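Local coordinates for protein F420-H2 Dependent Reductase A (Mycobacterium smegmatis str. MC2 155, PDB 3H96) that probably binds the deazaflavin coenzyme F420 and uses its reduced form to reduce quinones and other substrates, in a mycobacterial family linked to aflatoxin degradation, at residues A[110-115]-A[124-129]; A[64-69]-A[75-80]. One frame throughout, in Å; residues are numbered along the deposited sequence.

One contact ties a helix to the sheet of a split barrel, and the other ties two helices together. Interaction 2 (64-69 with 75-80) sits about 7 Å from the centre of the chain and connects the end of strand 61-65 to the start of helix 76-84. Interaction 1 (110-115 with 124-129) lies further out, about 13 Å from that centre, and pairs two successive helices. Their centres are 14 Å apart, yet they touch through Phe65, whose CD1 is 3.6 Å from Tyr112 CD2 and whose CZ is 3.4 Å from Gln115 CB. Tyr125 makes a second bridge, its CD2 lying 3.7 Å from Ser67 CB. Phe65 thus faces helix 105-118, while Ala66 beside it puts its methyl group between Pro75, Trp77 and Tyr78.

Interaction 1: residues A[110-115]-A[124-129]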
loop_
_atom_site.group_PDB
_atom_site.type_symbol
_atom_site.label_atom_id
_atom_site.label_comp_id
_atom_site.label_asym_id
_atom_site.label_seq_id
_atom_site.Cartn_x
_atom_site.Cartn_y
_atom_site.Cartn_z
ATOM N N ARG A 110 -0.822 5.769 -14.815
ATOM C CA ARG A 110 0.314 5.071 -15.284
ATOM C C ARG A 110 0.880 4.128 -14.246
ATOM O O ARG A 110 1.247 3.013 -14.578
ATOM C CB ARG A 110 1.361 5.932 -16.032
ATOM C CG ARG A 110 2.228 6.732 -15.205
ATOM C CD ARG A 110 3.433 7.255 -15.986
ATOM N NE ARG A 110 3.898 8.510 -15.397
ATOM C CZ ARG A 110 4.453 8.612 -14.193
ATOM N NH1 ARG A 110 4.618 7.534 -13.451
ATOM N NH2 ARG A 110 4.842 9.800 -13.732
ATOM N N ILE A 111 0.934 4.558 -12.983
ATOM C CA ILE A 111 1.492 3.691 -11.934
ATOM C C ILE A 111 0.504 2.516 -11.694
ATOM O O ILE A 111 0.924 1.362 -11.625
ATOM C CB ILE A 111 1.743 4.475 -10.678
ATOM C CG1 ILE A 111 2.893 5.478 -10.899
ATOM C CG2 ILE A 111 1.984 3.573 -9.428
ATOM C CD1 ILE A 111 2.707 6.671 -9.989
ATOM N N TYR A 112 -0.805 2.818 -11.649
ATOM C CA TYR A 112 -1.764 1.749 -11.532
ATOM C C TYR A 112 -1.637 0.792 -12.709
ATOM O O TYR A 112 -1.676 -0.405 -12.498
ATOM C CB TYR A 112 -3.215 2.270 -11.458
ATOM C CG TYR A 112 -4.106 1.249 -10.784
ATOM C CD1 TYR A 112 -4.665 0.180 -11.513
ATOM C CD2 TYR A 112 -4.351 1.327 -9.392
ATOM C CE1 TYR A 112 -5.452 -0.784 -10.874
ATOM C CE2 TYR A 112 -5.155 0.399 -8.737
ATOM C CZ TYR A 112 -5.698 -0.667 -9.524
ATOM O OH TYR A 112 -6.482 -1.604 -8.938
ATOM N N SER A 113 -1.490 1.285 -13.953
ATOM C CA SER A 113 -1.347 0.344 -15.078
ATOM C C SER A 113 -0.168 -0.581 -14.951
ATOM O O SER A 113 -0.281 -1.696 -15.326
ATOM C CB SER A 113 -1.229 1.015 -16.452
ATOM O OG SER A 113 -2.263 1.951 -16.504
ATOM N N GLU A 114 0.959 -0.115 -14.424
ATOM C CA GLU A 114 2.149 -0.989 -14.249
ATOM C C GLU A 114 1.853 -2.042 -13.186
ATOM O O GLU A 114 2.144 -3.240 -13.339
ATOM C CB GLU A 114 3.415 -0.150 -13.895
ATOM C CG GLU A 114 4.736 -0.977 -13.735
ATOM C CD GLU A 114 5.086 -1.823 -15.004
ATOM O OE1 GLU A 114 5.745 -2.902 -14.891
ATOM O OE2 GLU A 114 4.646 -1.430 -16.104
ATOM N N GLN A 115 1.222 -1.614 -12.101
ATOM C CA GLN A 115 0.854 -2.598 -11.079
ATOM C C GLN A 115 -0.085 -3.682 -11.639
ATOM O O GLN A 115 0.122 -4.890 -11.407
ATOM C CB GLN A 115 0.185 -1.905 -9.895
ATOM C CG GLN A 115 -0.182 -2.900 -8.703
ATOM C CD GLN A 115 1.013 -3.591 -8.015
ATOM O OE1 GLN A 115 0.823 -4.438 -7.085
ATOM N NE2 GLN A 115 2.201 -3.297 -8.446
ATOM N N ASP A 124 -8.988 -6.170 -12.282
ATOM C CA ASP A 124 -10.338 -6.563 -11.857
ATOM C C ASP A 124 -10.829 -5.622 -10.759
ATOM O O ASP A 124 -11.997 -5.211 -10.766
ATOM C CB ASP A 124 -10.364 -8.038 -11.417
ATOM C CG ASP A 124 -11.790 -8.522 -11.009
ATOM O OD1 ASP A 124 -12.684 -8.582 -11.884
ATOM O OD2 ASP A 124 -12.033 -8.803 -9.801
ATOM N N TYR A 125 -9.953 -5.203 -9.823
ATOM C CA TYR A 125 -10.445 -4.308 -8.758
ATOM C C TYR A 125 -10.991 -3.040 -9.380
ATOM O O TYR A 125 -11.994 -2.498 -8.924
ATOM C CB TYR A 125 -9.377 -3.926 -7.739
ATOM C CG TYR A 125 -8.712 -5.108 -7.079
ATOM C CD1 TYR A 125 -9.394 -6.324 -6.867
ATOM C CD2 TYR A 125 -7.412 -4.999 -6.633
ATOM C CE1 TYR A 125 -8.755 -7.404 -6.238
ATOM C CE2 TYR A 125 -6.793 -6.016 -6.037
ATOM C CZ TYR A 125 -7.451 -7.213 -5.817
ATOM O OH TYR A 125 -6.735 -8.218 -5.214
ATOM N N GLU A 126 -10.307 -2.560 -10.416
ATOM C CA GLU A 126 -10.740 -1.333 -10.986
ATOM C C GLU A 126 -12.068 -1.524 -11.754
ATOM O O GLU A 126 -12.895 -0.596 -11.780
ATOM C CB GLU A 126 -9.655 -0.785 -11.890
ATOM C CG GLU A 126 -9.426 0.607 -11.534
ATOM C CD GLU A 126 -8.210 1.234 -12.148
ATOM O OE1 GLU A 126 -7.720 0.745 -13.204
ATOM O OE2 GLU A 126 -7.781 2.235 -11.538
ATOM N N LYS A 127 -12.277 -2.708 -12.366
ATOM C CA LYS A 127 -13.571 -2.935 -13.016
ATOM C C LYS A 127 -14.696 -3.006 -11.978
ATOM O O LYS A 127 -15.745 -2.436 -12.205
ATOM C CB LYS A 127 -13.574 -4.164 -13.947
ATOM C CG LYS A 127 -12.559 -4.009 -15.122
ATOM C CD LYS A 127 -12.888 -4.847 -16.348
ATOM C CE LYS A 127 -12.666 -4.008 -17.638
ATOM N NZ LYS A 127 -13.885 -4.045 -18.540
ATOM N N LYS A 128 -14.483 -3.701 -10.864
ATOM C CA LYS A 128 -15.400 -3.682 -9.683
ATOM C C LYS A 128 -15.755 -2.301 -9.099
ATOM O O LYS A 128 -16.815 -2.117 -8.546
ATOM C CB LYS A 128 -14.802 -4.538 -8.532
ATOM C CG LYS A 128 -14.822 -6.057 -8.805
ATOM C CD LYS A 128 -14.381 -6.875 -7.565
ATOM C CE LYS A 128 -15.494 -6.898 -6.453
ATOM N NZ LYS A 128 -15.257 -8.042 -5.473
ATOM N N THR A 129 -14.830 -1.348 -9.150
ATOM C CA THR A 129 -15.097 -0.047 -8.581
ATOM C C THR A 129 -15.451 1.013 -9.599
ATOM O O THR A 129 -15.625 2.160 -9.239
ATOM C CB THR A 129 -13.910 0.434 -7.729
ATOM O OG1 THR A 129 -12.774 0.533 -8.576
ATOM C CG2 THR A 129 -13.607 -0.568 -6.629
#
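Helices 105-118 and 121-128 come no nearer in these segments than 9.5 Å between the CA atoms of Tyr112 and Glu126, a gap that side chains must span. Tyr112 does most of the spanning: with CG anti to the backbone N (chi1 -157°), its ring reaches out to the second helix. The Glu126 carboxylate lies over one face of that ring, the two planes 25° apart and stacked. OE2 stands 3.7 Å above the plane, over the ring centre, whereas OE1 is shifted to the rim, 3.5 Å from Tyr112 CD1. A salt bridge from OE2 to Arg108 probably offsets the cost of laying an anion on the pi face. The two successive helices, joined by a short turn, lie on the flank of the split-barrel fold shared by FMN-binding proteins and their F420-dependent relatives, where Tyr112 also rests on Val137 and Ile135. Past the stack, the phenol runs on to the second helix at roughly a right angle to the Tyr125 side chain, its OH 3.9 Å from Tyr125 CB and hydrogen-bonded to the backbone oxygen of Phe122. That bond ties the far end of the ring to the first turn of helix 121-128.

Interaction 2: residues A[64-69]-A[75-80]; sequences VFASKA and PAWYYN
Pro75 and Trp77 close around Ala66 from the helical side, and the small methyl group of Ala66 is the bump on which the contact turns. Its CB fits into a hollow walled by three residues: Pro75 CD at 3.7 Å, Trp77 CH2 at 3.8 Å and Tyr78 CB at 3.8 Å. The chain bends sharply here, since Ala66 is the centre of an inverse gamma turn closed by a weak bond from Ser67 N to Phe65 O. The bend presents the backbone as well as the methyl group. Phe65 O lies at the edge of the indole, in its plane and 3.5 Å from Trp77 CZ2, while Ala66 O comes within 3.4 Å of Pro75 CD and is hydrogen-bonded to Arg133.

Trp77 reaches back across the start of its own helix because its CG sits between the backbone N and the carbonyl carbon (chi1 65°). One indole face is thereby laid against Pro75, whose CG stands 3.5 Å above the plane, offset toward the rim. The six-membered ring goes on to Val64, where CG2 meets CZ3 at 4.0 Å, and Met50 and Thr48 of strand 45-51 also touch the indole. On the outer side, the aliphatic part of Lys68 runs past the proline in the opposite direction, CD 3.7 Å from Pro75 CA, before bending away. Tyr78 carries its ring beyond the hollow to a hydrogen bond between OH and Glu102.

No hydrogen bond joins the two segments; they fit by shape. This is a short strand-loop-helix connection in which Pro75, just before helix 76-84, packs on Trp77 of its first turn, here seating the helix against the split barrel of an F420-dependent reductase.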
loop_
_atom_site.group_PDB
_atom_site.type_symbol
_atom_site.label_atom_id
_atom_site.label_comp_id
_atom_site.label_asym_id
_atom_site.label_seq_id
_atom_site.Cartn_x
_atom_site.Cartn_y
_atom_site.Cartn_z
ATOM N N VAL A 64 1.735 2.677 -2.900
ATOM C CA VAL A 64 0.796 1.671 -2.394
ATOM C C VAL A 64 -0.589 1.958 -2.988
ATOM O O VAL A 64 -0.834 3.061 -3.488
ATOM C CB VAL A 64 0.745 1.592 -0.863
ATOM C CG1 VAL A 64 2.175 1.130 -0.276
ATOM C CG2 VAL A 64 0.514 2.957 -0.290
ATOM N N PHE A 65 -1.478 0.967 -2.922
ATOM C CA PHE A 65 -2.721 1.024 -3.710
ATOM C C PHE A 65 -3.789 0.803 -2.746
ATOM O O PHE A 65 -3.842 -0.290 -2.127
ATOM C CB PHE A 65 -2.718 -0.132 -4.767
ATOM C CG PHE A 65 -1.595 0.011 -5.748
ATOM C CD1 PHE A 65 -1.740 0.845 -6.915
ATOM C CD2 PHE A 65 -0.340 -0.503 -5.449
ATOM C CE1 PHE A 65 -0.677 1.077 -7.750
ATOM C CE2 PHE A 65 0.752 -0.268 -6.324
ATOM C CZ PHE A 65 0.584 0.500 -7.459
ATOM N N ALA A 66 -4.687 1.766 -2.607
ATOM C CA ALA A 66 -5.783 1.601 -1.628
ATOM C C ALA A 66 -6.949 0.784 -2.194
ATOM O O ALA A 66 -8.088 1.271 -2.272
ATOM C CB ALA A 66 -6.242 2.989 -1.104
ATOM N N SER A 67 -6.650 -0.433 -2.625
ATOM C CA SER A 67 -7.535 -1.239 -3.454
ATOM C C SER A 67 -8.649 -1.953 -2.666
ATOM O O SER A 67 -9.798 -2.067 -3.133
ATOM C CB SER A 67 -6.661 -2.276 -4.185
ATOM O OG SER A 67 -5.795 -2.940 -3.280
ATOM N N LYS A 68 -8.321 -2.404 -1.465
ATOM C CA LYS A 68 -9.297 -3.110 -0.617
ATOM C C LYS A 68 -10.093 -4.167 -1.428
ATOM O O LYS A 68 -11.320 -4.254 -1.339
ATOM C CB LYS A 68 -10.248 -2.120 0.095
ATOM C CG LYS A 68 -11.041 -2.794 1.204
ATOM C CD LYS A 68 -11.407 -1.819 2.282
ATOM C CE LYS A 68 -12.820 -1.389 2.222
ATOM N NZ LYS A 68 -13.634 -2.206 3.155
ATOM N N ALA A 69 -9.362 -4.900 -2.264
ATOM C CA ALA A 69 -9.908 -5.968 -3.112
ATOM C C ALA A 69 -11.114 -5.494 -3.926
ATOM O O ALA A 69 -12.056 -6.274 -4.175
ATOM C CB ALA A 69 -10.315 -7.209 -2.214
ATOM N N PRO A 75 -10.112 1.821 1.997
ATOM C CA PRO A 75 -9.693 1.269 3.313
ATOM C C PRO A 75 -9.359 2.342 4.354
ATOM O O PRO A 75 -8.949 3.460 4.001
ATOM C CB PRO A 75 -8.464 0.408 2.968
ATOM C CG PRO A 75 -7.854 1.110 1.728
ATOM C CD PRO A 75 -9.074 1.693 0.957
ATOM N N ALA A 76 -9.522 2.017 5.643
ATOM C CA ALA A 76 -9.273 2.964 6.671
ATOM C C ALA A 76 -7.826 3.455 6.588
ATOM O O ALA A 76 -7.588 4.637 6.820
ATOM C CB ALA A 76 -9.548 2.382 8.125
ATOM N N TRP A 77 -6.857 2.583 6.303
ATOM C CA TRP A 77 -5.449 3.075 6.272
ATOM C C TRP A 77 -5.177 4.273 5.307
ATOM O O TRP A 77 -4.346 5.153 5.564
ATOM C CB TRP A 77 -4.465 1.939 6.063
ATOM C CG TRP A 77 -4.531 1.224 4.741
ATOM C CD1 TRP A 77 -5.145 -0.002 4.496
ATOM C CD2 TRP A 77 -3.971 1.651 3.503
ATOM N NE1 TRP A 77 -4.968 -0.348 3.156
ATOM C CE2 TRP A 77 -4.273 0.659 2.537
ATOM C CE3 TRP A 77 -3.248 2.786 3.101
ATOM C CZ2 TRP A 77 -3.838 0.744 1.236
ATOM C CZ3 TRP A 77 -2.861 2.893 1.801
ATOM C CH2 TRP A 77 -3.136 1.867 0.868
ATOM N N TYR A 78 -5.941 4.331 4.219
ATOM C CA TYR A 78 -5.819 5.370 3.220
ATOM C C TYR A 78 -6.052 6.725 3.885
ATOM O O TYR A 78 -5.191 7.604 3.789
ATOM C CB TYR A 78 -6.779 5.111 2.038
ATOM C CG TYR A 78 -7.017 6.362 1.203
ATOM C CD1 TYR A 78 -6.030 6.862 0.361
ATOM C CD2 TYR A 78 -8.232 7.069 1.288
ATOM C CE1 TYR A 78 -6.220 8.053 -0.333
ATOM C CE2 TYR A 78 -8.433 8.274 0.576
ATOM C CZ TYR A 78 -7.430 8.738 -0.230
ATOM O OH TYR A 78 -7.601 9.884 -0.948
ATOM N N TYR A 79 -7.178 6.879 4.612
ATOM C CA TYR A 79 -7.536 8.140 5.272
ATOM C C TYR A 79 -6.544 8.395 6.385
ATOM O O TYR A 79 -6.224 9.552 6.692
ATOM C CB TYR A 79 -8.964 8.044 5.865
ATOM C CG TYR A 79 -9.967 7.936 4.759
ATOM C CD1 TYR A 79 -10.257 9.052 3.941
ATOM C CD2 TYR A 79 -10.563 6.748 4.480
ATOM C CE1 TYR A 79 -11.159 8.952 2.904
ATOM C CE2 TYR A 79 -11.454 6.620 3.471
ATOM C CZ TYR A 79 -11.763 7.720 2.691
ATOM O OH TYR A 79 -12.605 7.587 1.641
ATOM N N ASN A 80 -6.123 7.321 7.064
ATOM C CA ASN A 80 -5.162 7.490 8.174
ATOM C C ASN A 80 -3.858 8.105 7.667
ATOM O O ASN A 80 -3.323 9.058 8.262
ATOM C CB ASN A 80 -4.882 6.131 8.784
ATOM C CG ASN A 80 -6.092 5.592 9.583
ATOM O OD1 ASN A 80 -7.090 6.265 9.736
ATOM N ND2 ASN A 80 -5.999 4.370 10.036
#